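Local coordinates for alpha-/beta-galactoside alpha-2,3-sialyltransferase (Photobacterium phosphoreum, PDB 2ZWI), which probably transfers sialic acid from its CMP-activated form to galactosides in alpha-2,3 linkage, with CMP bound in its pocket, at residues 9-14 with 83-88; 23-28 with 204-209; 250-255 with 284-289; 267-272 with 363-368. All coordinates share one frame; numbering follows the deposited sequence.

How the contacts relate
The four contacts are shared between two domains, each built on a parallel sheet, the plan of a GT-B enzyme with CMP lying between the halves. Contacts 1 and 2 belong to the domain with strand 3-10, their centres about 23 Å apart and joined by helix 14-26. Contacts 3 and 4 belong to the domain with strand 275-279; their centres are about 18 Å apart, and Ile255 O packs on Ile267 CD1 at 3.4 Å. Contacts 1 and 3 approach the nucleotide from different domains: by nearest atoms, the side chains of Trp85 and Gln252 are about 11 and 7 Å from CMP. Contacts 2 and 4 lie away from the annotated sites.

Contact 1 of 4, residues 9-14 with 83-88; sequences VDRATL and TLWAVD
Arg11 lays its long side chain across the indole of Trp85 and ends in the carboxylate of Asp88. At the root, CB comes within 4.2 Å of Trp85 CD1, at the pyrrole end of the indole. CG stands beside the backbone N (chi1 -56°), and from there the extended chain runs over the ring. CD sits 3.8 Å from the centroid of the Trp85 five-membered ring, a CH-pi contact over the face. NE turns to the acid and donates at 2.8 Å to Asp88 OD1, which uses its syn lone pair and lies almost in the guanidinium plane. NH1 takes the other oxygen, Asp88 OD2, at 2.6 Å and brushes Val87 CG1, while NH2 lies over the ring, 3.3 Å from Trp85 CZ3. The guanidinium is therefore fixed twice: the side-on pair of salt-bridged bonds sets its rotation, and the stack on the indole, planes 10° apart, holds it flat with an off-centre cation-pi component. Arginine suits the place, being a flat cation with in-plane N-H donors on two nitrogens. Arg58 is a second cation on Asp88 OD2, which should favour the ionised acid. Asp10 OD1 accepts from Ala12 N at 3.0 Å, an Asx turn as strand 3-10 ends. Turns after the neighbouring parallel strands 3-10 and 74-82 meet here at the carboxyl edge of a Rossmann-like GT-B domain, where Thr13 bonds weakly to CMP.

Contact 2 of 4, residues 23-28 with 204-209; sequences IINENS and TTFNSQ
Phe206 pushes the far end of its ring between Ile24 and Asn25 on the last full turn of helix 14-26. Its CE2 and CZ atoms meet the branch methyl of the isoleucine, Ile24 CG2 lying 3.7 Å from Phe206 CE2 and coming at the ring obliquely. Next to it, Asn25 meets the rim of the same ring: CB lies in the ring plane, and OD1 approaches Phe206 CE1 edge-on at 3.5 Å. The amide oxygen there faces the slightly positive hydrogens of the aromatic edge, a mildly favourable electrostatic fit. Asn25 reaches this spot because its CG is anti to the backbone N (chi1 -173°); its amide is turned 28° from the ring plane. The residue types suit their places: an apolar isoleucine on the buried side, an asparagine nearer solvent, and a large ring whose far rim touches both. Ile24 O, close to the helix end, accepts a bond from Gln210 NE2. Phe206 lies just before helix 208-218, for which Asn207 is the N-cap, and Ile24 continues onto Lys213, Phe214 and Phe217 of that helix, while Ile23 packs on strand 31-36; helix 14-26 is thus held between the two.

Contact 3 of 4, residues 250-255 with 284-289; sequences EQQIDI and ATYNQQ
Gln252 points its amide at the phenol of Tyr286, with NE2 2.8 Å from Tyr286 OH. The bond is weak at best, bent to 129° at the hydrogen, and the position of the hydroxyl is itself uncertain. The amide nitrogen lies 3.4 Å from Tyr286 CZ, and the amide plane stands steeply, at 74°, to the ring. Firmer partners hold this glutamine: OE1 accepts from Thr242 N, and NE2 also donates to Thr248 O. A buried glutamine suits such a place because one amide serves both backbone carbonyl and backbone N-H. Thr242 follows Gly241, a residue of the CMP site, so Gln252 probably helps to position the loop after strand 236-240. That strand, helix 249-259 and strand 275-279 form a beta-alpha-beta crossover of a Rossmann-like domain, and Tyr286 is the N-cap residue of the next helix, 287-294. The Tyr286 hydroxyl, in its uncertain place, also lies at bonding distance from Ala247 O and Thr242 O. The ring reaches across because CG stands between the backbone N and the carbonyl carbon (chi1 52°). One residue further on, Ile253 sends its terminal methyl CD1 to within 3.9 Å of Gln289 O, a methyl-to-carbonyl van der Waals contact, while its own carbonyl accepts from His294 NE2. Ile255 lies on the inner face of the helix and packs on Met321, Phe337 and Phe339.

Contact 4 of 4, residues 267-272 with 363-368; sequences ITNSIQ and RNDVKL
The amide of Asn269 and the carboxylate of Asp365 meet without stacking, their planes 61° apart. The tip of the amide stands above one face of the carboxylate, well out of its plane. As modelled, Asn269 OD1 is 3.2 Å from Asp365 OD1 and 3.5 Å from Asp365 OD2, two acceptors face to acceptor, which makes poor chemical sense. This amide is probably turned over in the model; turned the other way, its N-H group would face the carboxylate and may make a hydrogen bond, a point that stays open. The two side chains cross at about a right angle. Next along the loop, Thr268 OG1 remains 4.4 Å from Asp365 OD1, a looser polar neighbour suited to an exposed position. Lys367 does not run straight outward; its chain folds back so that NZ donates to Asn364 O at 2.9 Å, tying the ammonium to the turn that leads into strand 366-368. The loop has its own brace: Ser270 OG accepts from Gln272 N at 3.0 Å, an ST turn. Ile267 anchors the loop by packing on Phe337 and Phe339 of strand 334-340, with which Asp365 and Lys367 make backbone hydrogen bonds. The closest approach is thus between Asn269 and Asp365, just before the edge strand, while Lys367 and Ile267 add looser burial. Such chemistry implies a partly exposed polar meeting, in which the local braces and the strand bonds probably do most to place the two segments.

Contact 1 of 4, residues 9-14 with 83-88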
# COMPACT_ATOMS: atom_id res chain seq x y z
N VAL A 9 -12.74 -2.02 -3.14
CA VAL A 9 -12.69 -2.35 -1.71
C VAL A 9 -11.26 -2.29 -1.16
O VAL A 9 -10.29 -2.59 -1.88
CB VAL A 9 -13.34 -3.73 -1.39
CG1 VAL A 9 -14.87 -3.69 -1.57
CG2 VAL A 9 -12.72 -4.85 -2.24
N ASP A 10 -11.14 -1.88 0.10
CA ASP A 10 -9.87 -1.83 0.84
C ASP A 10 -10.11 -1.59 2.33
O ASP A 10 -11.01 -0.86 2.72
CB ASP A 10 -8.94 -0.72 0.31
CG ASP A 10 -7.56 -0.73 0.97
OD1 ASP A 10 -7.06 -1.81 1.37
OD2 ASP A 10 -6.95 0.35 1.10
N ARG A 11 -9.24 -2.19 3.14
CA ARG A 11 -9.24 -2.02 4.59
C ARG A 11 -8.15 -1.08 5.05
O ARG A 11 -8.21 -0.54 6.17
CB ARG A 11 -8.99 -3.37 5.26
CG ARG A 11 -9.95 -4.44 4.87
CD ARG A 11 -9.91 -5.54 5.90
NE ARG A 11 -10.71 -6.67 5.46
CZ ARG A 11 -10.96 -7.75 6.21
NH1 ARG A 11 -11.69 -8.73 5.71
NH2 ARG A 11 -10.47 -7.83 7.44
N ALA A 12 -7.12 -0.90 4.22
CA ALA A 12 -5.93 -0.13 4.59
C ALA A 12 -5.97 1.26 3.95
O ALA A 12 -7.04 1.87 3.89
CB ALA A 12 -4.68 -0.88 4.18
N THR A 13 -4.83 1.75 3.47
CA THR A 13 -4.81 3.05 2.80
C THR A 13 -4.17 3.03 1.41
O THR A 13 -4.62 3.76 0.52
CB THR A 13 -4.14 4.17 3.64
OG1 THR A 13 -2.93 3.66 4.19
CG2 THR A 13 -5.04 4.61 4.77
N LEU A 14 -3.11 2.22 1.24
CA LEU A 14 -2.34 2.22 -0.00
C LEU A 14 -3.21 1.80 -1.19
O LEU A 14 -3.27 2.53 -2.18
CB LEU A 14 -1.06 1.37 0.10
CG LEU A 14 -0.37 0.91 -1.20
CD1 LEU A 14 0.20 2.06 -2.00
CD2 LEU A 14 0.72 -0.11 -0.87
N THR A 83 -4.51 -7.03 -1.85
CA THR A 83 -3.91 -8.36 -2.00
C THR A 83 -3.87 -9.16 -0.68
O THR A 83 -4.35 -10.28 -0.63
CB THR A 83 -2.51 -8.28 -2.65
OG1 THR A 83 -2.59 -7.45 -3.83
CG2 THR A 83 -2.02 -9.66 -3.05
N LEU A 84 -3.33 -8.57 0.39
CA LEU A 84 -3.31 -9.25 1.69
C LEU A 84 -4.73 -9.69 2.10
O LEU A 84 -4.93 -10.78 2.62
CB LEU A 84 -2.72 -8.34 2.77
CG LEU A 84 -2.47 -8.95 4.16
CD1 LEU A 84 -1.44 -10.09 4.08
CD2 LEU A 84 -2.01 -7.86 5.11
N TRP A 85 -5.70 -8.82 1.85
CA TRP A 85 -7.09 -9.04 2.19
C TRP A 85 -7.90 -9.56 1.00
O TRP A 85 -9.06 -9.20 0.82
CB TRP A 85 -7.68 -7.75 2.76
CG TRP A 85 -7.06 -7.38 4.06
CD1 TRP A 85 -6.21 -6.33 4.31
CD2 TRP A 85 -7.18 -8.09 5.30
NE1 TRP A 85 -5.83 -6.34 5.63
CE2 TRP A 85 -6.41 -7.41 6.26
CE3 TRP A 85 -7.89 -9.24 5.69
CZ2 TRP A 85 -6.33 -7.83 7.59
CZ3 TRP A 85 -7.81 -9.66 7.01
CH2 TRP A 85 -7.03 -8.96 7.94
N ALA A 86 -7.28 -10.42 0.20
CA ALA A 86 -7.96 -11.04 -0.93
C ALA A 86 -9.25 -11.73 -0.50
O ALA A 86 -10.15 -11.93 -1.31
CB ALA A 86 -7.03 -12.04 -1.63
N VAL A 87 -9.35 -12.10 0.78
CA VAL A 87 -10.58 -12.70 1.33
C VAL A 87 -11.84 -11.86 1.02
O VAL A 87 -12.91 -12.41 0.75
CB VAL A 87 -10.49 -12.98 2.87
CG1 VAL A 87 -10.44 -11.69 3.67
CG2 VAL A 87 -11.65 -13.88 3.35
N ASP A 88 -11.71 -10.54 1.06
CA ASP A 88 -12.83 -9.67 0.73
C ASP A 88 -13.26 -9.85 -0.72
O ASP A 88 -14.45 -9.93 -1.00
CB ASP A 88 -12.52 -8.21 1.04
CG ASP A 88 -12.30 -7.96 2.53
OD1 ASP A 88 -11.55 -7.03 2.85
OD2 ASP A 88 -12.89 -8.68 3.37

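Contact 2 of 4, residues 23-28 with 204-209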
# COMPACT_ATOMS: atom_id res chain seq x y z
N ILE A 23 -9.23 5.56 -10.80
CA ILE A 23 -10.58 6.04 -11.12
C ILE A 23 -10.45 7.40 -11.81
O ILE A 23 -11.01 7.61 -12.88
CB ILE A 23 -11.48 6.18 -9.86
CG1 ILE A 23 -11.94 4.81 -9.36
CG2 ILE A 23 -12.68 7.12 -10.14
CD1 ILE A 23 -12.51 4.81 -7.91
N ILE A 24 -9.67 8.29 -11.20
CA ILE A 24 -9.45 9.65 -11.72
C ILE A 24 -8.75 9.61 -13.08
O ILE A 24 -9.15 10.33 -14.01
CB ILE A 24 -8.67 10.52 -10.70
CG1 ILE A 24 -9.47 10.71 -9.41
CG2 ILE A 24 -8.28 11.87 -11.30
CD1 ILE A 24 -8.57 11.04 -8.19
N ASN A 25 -7.73 8.76 -13.21
CA ASN A 25 -6.97 8.68 -14.45
C ASN A 25 -7.83 8.16 -15.59
O ASN A 25 -7.79 8.71 -16.70
CB ASN A 25 -5.74 7.78 -14.28
CG ASN A 25 -4.83 7.81 -15.50
OD1 ASN A 25 -4.35 8.87 -15.89
ND2 ASN A 25 -4.58 6.65 -16.08
N GLU A 26 -8.61 7.12 -15.31
CA GLU A 26 -9.43 6.48 -16.33
C GLU A 26 -10.68 7.27 -16.72
O GLU A 26 -11.11 7.19 -17.86
CB GLU A 26 -9.83 5.08 -15.90
CG GLU A 26 -8.70 4.09 -16.07
CD GLU A 26 -8.89 2.84 -15.23
OE1 GLU A 26 -7.88 2.26 -14.81
OE2 GLU A 26 -10.05 2.44 -15.00
N ASN A 27 -11.26 8.01 -15.77
CA ASN A 27 -12.46 8.82 -16.02
C ASN A 27 -13.54 8.01 -16.77
O ASN A 27 -14.09 8.45 -17.78
CB ASN A 27 -12.07 10.11 -16.77
CG ASN A 27 -13.17 11.17 -16.76
OD1 ASN A 27 -13.36 11.88 -17.75
ND2 ASN A 27 -13.89 11.29 -15.64
N SER A 28 -13.83 6.81 -16.27
CA SER A 28 -14.82 5.96 -16.91
C SER A 28 -16.19 6.36 -16.39
O SER A 28 -16.31 6.93 -15.31
CB SER A 28 -14.56 4.49 -16.59
OG SER A 28 -15.34 4.07 -15.48
N THR A 204 1.82 14.25 -13.16
CA THR A 204 2.55 14.80 -14.30
C THR A 204 1.63 14.99 -15.52
O THR A 204 1.81 15.92 -16.29
CB THR A 204 3.80 13.92 -14.62
OG1 THR A 204 4.70 13.98 -13.51
CG2 THR A 204 4.54 14.36 -15.87
N THR A 205 0.63 14.12 -15.67
CA THR A 205 -0.29 14.18 -16.81
C THR A 205 -1.72 14.63 -16.47
O THR A 205 -2.50 14.92 -17.38
CB THR A 205 -0.34 12.84 -17.59
OG1 THR A 205 -0.72 11.78 -16.70
CG2 THR A 205 1.01 12.51 -18.21
N PHE A 206 -2.04 14.70 -15.18
CA PHE A 206 -3.35 15.13 -14.71
C PHE A 206 -3.60 16.61 -14.99
O PHE A 206 -2.72 17.46 -14.76
CB PHE A 206 -3.47 14.92 -13.19
CG PHE A 206 -3.92 13.52 -12.79
CD1 PHE A 206 -4.04 12.49 -13.72
CD2 PHE A 206 -4.20 13.25 -11.45
CE1 PHE A 206 -4.46 11.23 -13.32
CE2 PHE A 206 -4.60 11.98 -11.04
CZ PHE A 206 -4.73 10.97 -11.98
N ASN A 207 -4.80 16.93 -15.47
CA ASN A 207 -5.26 18.31 -15.52
C ASN A 207 -5.74 18.76 -14.14
O ASN A 207 -5.84 17.95 -13.21
CB ASN A 207 -6.34 18.48 -16.60
CG ASN A 207 -7.59 17.65 -16.33
OD1 ASN A 207 -8.08 17.57 -15.20
ND2 ASN A 207 -8.12 17.04 -17.39
N SER A 208 -6.04 20.05 -14.00
CA SER A 208 -6.46 20.62 -12.72
C SER A 208 -7.63 19.90 -12.07
O SER A 208 -7.60 19.61 -10.87
CB SER A 208 -6.79 22.11 -12.87
OG SER A 208 -5.62 22.87 -12.70
N GLN A 209 -8.66 19.60 -12.86
CA GLN A 209 -9.87 18.95 -12.38
C GLN A 209 -9.58 17.57 -11.77
O GLN A 209 -10.18 17.18 -10.76
CB GLN A 209 -10.89 18.81 -13.52
CG GLN A 209 -12.20 18.12 -13.12
CD GLN A 209 -13.18 17.99 -14.29
OE1 GLN A 209 -14.01 17.07 -14.33
NE2 GLN A 209 -13.09 18.92 -15.25

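Contact 3 of 4, residues 250-255 with 284-289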
# COMPACT_ATOMS: atom_id res chain seq x y z
N GLU A 250 10.33 7.59 23.63
CA GLU A 250 11.72 7.78 24.07
C GLU A 250 12.73 7.22 23.06
O GLU A 250 13.74 7.87 22.77
CB GLU A 250 11.95 7.13 25.45
CG GLU A 250 13.32 7.42 26.07
CD GLU A 250 13.56 6.65 27.37
OE1 GLU A 250 14.39 7.11 28.20
OE2 GLU A 250 12.93 5.58 27.56
N GLN A 251 12.47 6.03 22.53
CA GLN A 251 13.43 5.40 21.60
C GLN A 251 13.55 6.20 20.30
O GLN A 251 14.65 6.39 19.78
CB GLN A 251 13.06 3.95 21.33
CG GLN A 251 13.33 3.01 22.52
CD GLN A 251 12.63 1.67 22.36
OE1 GLN A 251 12.93 0.71 23.08
NE2 GLN A 251 11.71 1.58 21.40
N GLN A 252 12.41 6.70 19.81
CA GLN A 252 12.40 7.58 18.64
C GLN A 252 13.04 8.96 18.90
O GLN A 252 13.73 9.49 18.03
CB GLN A 252 10.97 7.70 18.10
CG GLN A 252 10.50 6.38 17.47
CD GLN A 252 9.03 6.35 17.14
OE1 GLN A 252 8.62 6.78 16.06
NE2 GLN A 252 8.23 5.81 18.05
N ILE A 253 12.82 9.51 20.09
CA ILE A 253 13.50 10.75 20.53
C ILE A 253 15.01 10.54 20.55
O ILE A 253 15.77 11.38 20.06
CB ILE A 253 13.01 11.22 21.93
CG1 ILE A 253 11.59 11.80 21.83
CG2 ILE A 253 13.94 12.28 22.53
CD1 ILE A 253 10.81 11.72 23.16
N ASP A 254 15.44 9.40 21.10
CA ASP A 254 16.87 9.04 21.17
C ASP A 254 17.51 8.88 19.78
O ASP A 254 18.64 9.35 19.55
CB ASP A 254 17.06 7.77 21.99
CG ASP A 254 16.85 7.98 23.50
OD1 ASP A 254 16.79 6.95 24.21
OD2 ASP A 254 16.75 9.14 23.98
N ILE A 255 16.79 8.21 18.88
CA ILE A 255 17.21 8.06 17.47
C ILE A 255 17.42 9.43 16.83
O ILE A 255 18.39 9.64 16.13
CB ILE A 255 16.19 7.27 16.62
CG1 ILE A 255 16.18 5.79 17.02
CG2 ILE A 255 16.51 7.38 15.11
CD1 ILE A 255 14.93 5.07 16.61
N ALA A 284 -0.40 6.21 15.85
CA ALA A 284 0.37 6.61 17.05
C ALA A 284 -0.29 7.77 17.81
O ALA A 284 -0.86 8.70 17.21
CB ALA A 284 1.82 6.94 16.70
N THR A 285 -0.19 7.72 19.14
CA THR A 285 -0.77 8.74 20.01
C THR A 285 0.29 9.40 20.90
O THR A 285 -0.04 10.18 21.79
CB THR A 285 -1.96 8.17 20.83
OG1 THR A 285 -2.04 8.80 22.12
CG2 THR A 285 -1.81 6.68 21.04
N TYR A 286 1.56 9.10 20.64
CA TYR A 286 2.64 9.77 21.36
C TYR A 286 3.42 10.79 20.51
O TYR A 286 4.51 11.21 20.92
CB TYR A 286 3.60 8.77 22.05
CG TYR A 286 4.17 7.65 21.17
CD1 TYR A 286 4.41 7.83 19.80
CD2 TYR A 286 4.51 6.42 21.73
CE1 TYR A 286 4.96 6.81 19.03
CE2 TYR A 286 5.05 5.40 20.96
CZ TYR A 286 5.26 5.61 19.61
OH TYR A 286 5.80 4.60 18.86
N ASN A 287 2.88 11.20 19.37
CA ASN A 287 3.58 12.10 18.43
C ASN A 287 3.99 13.47 18.97
O ASN A 287 5.06 13.99 18.62
CB ASN A 287 2.78 12.31 17.13
CG ASN A 287 2.50 11.02 16.39
OD1 ASN A 287 1.44 10.88 15.77
ND2 ASN A 287 3.43 10.09 16.44
N GLN A 288 3.14 14.08 19.80
CA GLN A 288 3.47 15.39 20.37
C GLN A 288 4.73 15.35 21.26
O GLN A 288 5.51 16.31 21.24
CB GLN A 288 2.28 16.00 21.12
CG GLN A 288 2.38 17.54 21.28
CD GLN A 288 2.49 18.28 19.95
OE1 GLN A 288 1.65 18.12 19.06
NE2 GLN A 288 3.54 19.08 19.81
N GLN A 289 4.92 14.26 22.00
CA GLN A 289 6.11 14.05 22.84
C GLN A 289 7.42 14.10 22.03
O GLN A 289 8.40 14.75 22.43
CB GLN A 289 6.06 12.70 23.56
CG GLN A 289 4.91 12.50 24.55
CD GLN A 289 5.01 11.17 25.30
OE1 GLN A 289 4.45 11.01 26.39
NE2 GLN A 289 5.73 10.23 24.73

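Contact 4 of 4, residues 267-272 with 363-368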
# COMPACT_ATOMS: atom_id res chain seq x y z
N ILE A 267 24.54 6.33 13.54
CA ILE A 267 23.89 7.02 12.44
C ILE A 267 24.95 7.85 11.70
O ILE A 267 25.14 9.03 12.00
CB ILE A 267 22.68 7.87 12.93
CG1 ILE A 267 21.72 6.99 13.74
CG2 ILE A 267 21.97 8.52 11.73
CD1 ILE A 267 20.51 7.73 14.31
N THR A 268 25.63 7.22 10.75
CA THR A 268 26.71 7.88 10.00
C THR A 268 26.19 8.96 9.04
O THR A 268 26.88 9.95 8.79
CB THR A 268 27.63 6.87 9.26
OG1 THR A 268 26.86 6.09 8.34
CG2 THR A 268 28.32 5.92 10.27
N ASN A 269 24.97 8.77 8.52
CA ASN A 269 24.29 9.77 7.69
C ASN A 269 23.53 10.77 8.54
O ASN A 269 22.35 10.56 8.86
CB ASN A 269 23.27 9.11 6.76
CG ASN A 269 23.91 8.27 5.70
OD1 ASN A 269 23.35 7.24 5.30
ND2 ASN A 269 25.08 8.70 5.22
N SER A 270 24.19 11.87 8.88
CA SER A 270 23.67 12.88 9.80
C SER A 270 22.51 13.69 9.23
O SER A 270 22.43 13.92 8.03
CB SER A 270 24.78 13.85 10.20
OG SER A 270 24.28 14.78 11.14
N ILE A 271 21.62 14.15 10.12
CA ILE A 271 20.59 15.11 9.74
C ILE A 271 20.90 16.54 10.20
O ILE A 271 20.06 17.44 10.06
CB ILE A 271 19.17 14.67 10.19
CG1 ILE A 271 19.04 14.64 11.73
CG2 ILE A 271 18.81 13.34 9.53
CD1 ILE A 271 17.64 14.24 12.25
N GLN A 272 22.12 16.75 10.73
CA GLN A 272 22.54 18.09 11.15
C GLN A 272 22.31 19.11 10.04
O GLN A 272 22.61 18.85 8.86
CB GLN A 272 24.02 18.10 11.55
CG GLN A 272 24.50 19.47 12.10
CD GLN A 272 25.86 19.40 12.76
OE1 GLN A 272 26.87 19.15 12.09
NE2 GLN A 272 25.90 19.63 14.08
N ARG A 363 22.61 -1.74 3.33
CA ARG A 363 22.89 -2.65 4.45
C ARG A 363 23.61 -1.94 5.61
O ARG A 363 23.38 -2.24 6.78
CB ARG A 363 23.71 -3.85 3.94
CG ARG A 363 24.05 -4.90 5.01
CD ARG A 363 24.90 -6.04 4.43
NE ARG A 363 24.08 -7.16 3.96
CZ ARG A 363 23.63 -7.32 2.72
NH1 ARG A 363 23.91 -6.42 1.78
NH2 ARG A 363 22.88 -8.39 2.43
N ASN A 364 24.48 -0.99 5.27
CA ASN A 364 25.18 -0.17 6.26
C ASN A 364 24.32 0.87 6.99
O ASN A 364 24.76 1.42 8.00
CB ASN A 364 26.38 0.53 5.61
CG ASN A 364 27.49 -0.43 5.24
OD1 ASN A 364 27.59 -1.54 5.78
ND2 ASN A 364 28.33 -0.01 4.30
N ASP A 365 23.13 1.15 6.47
CA ASP A 365 22.22 2.14 7.05
C ASP A 365 21.08 1.51 7.86
O ASP A 365 20.23 2.22 8.42
CB ASP A 365 21.67 3.07 5.95
CG ASP A 365 22.77 3.83 5.22
OD1 ASP A 365 23.80 4.15 5.84
OD2 ASP A 365 22.61 4.11 4.01
N VAL A 366 21.07 0.18 7.90
CA VAL A 366 20.16 -0.59 8.73
C VAL A 366 20.63 -0.61 10.20
O VAL A 366 21.74 -1.05 10.50
CB VAL A 366 20.02 -2.06 8.23
CG1 VAL A 366 19.19 -2.89 9.22
CG2 VAL A 366 19.42 -2.10 6.81
N LYS A 367 19.77 -0.16 11.10
CA LYS A 367 20.11 -0.08 12.51
C LYS A 367 19.02 -0.73 13.37
O LYS A 367 17.86 -0.81 12.97
CB LYS A 367 20.33 1.40 12.91
CG LYS A 367 21.74 1.98 12.53
CD LYS A 367 21.89 2.22 11.03
CE LYS A 367 23.21 2.84 10.59
NZ LYS A 367 24.43 2.00 10.81
N LEU A 368 19.41 -1.21 14.55
CA LEU A 368 18.47 -1.81 15.49
C LEU A 368 18.24 -0.86 16.66
O LEU A 368 19.14 -0.12 17.05
CB LEU A 368 18.99 -3.15 16.03
CG LEU A 368 19.34 -4.30 15.08
CD1 LEU A 368 20.82 -4.26 14.74
CD2 LEU A 368 18.99 -5.63 15.71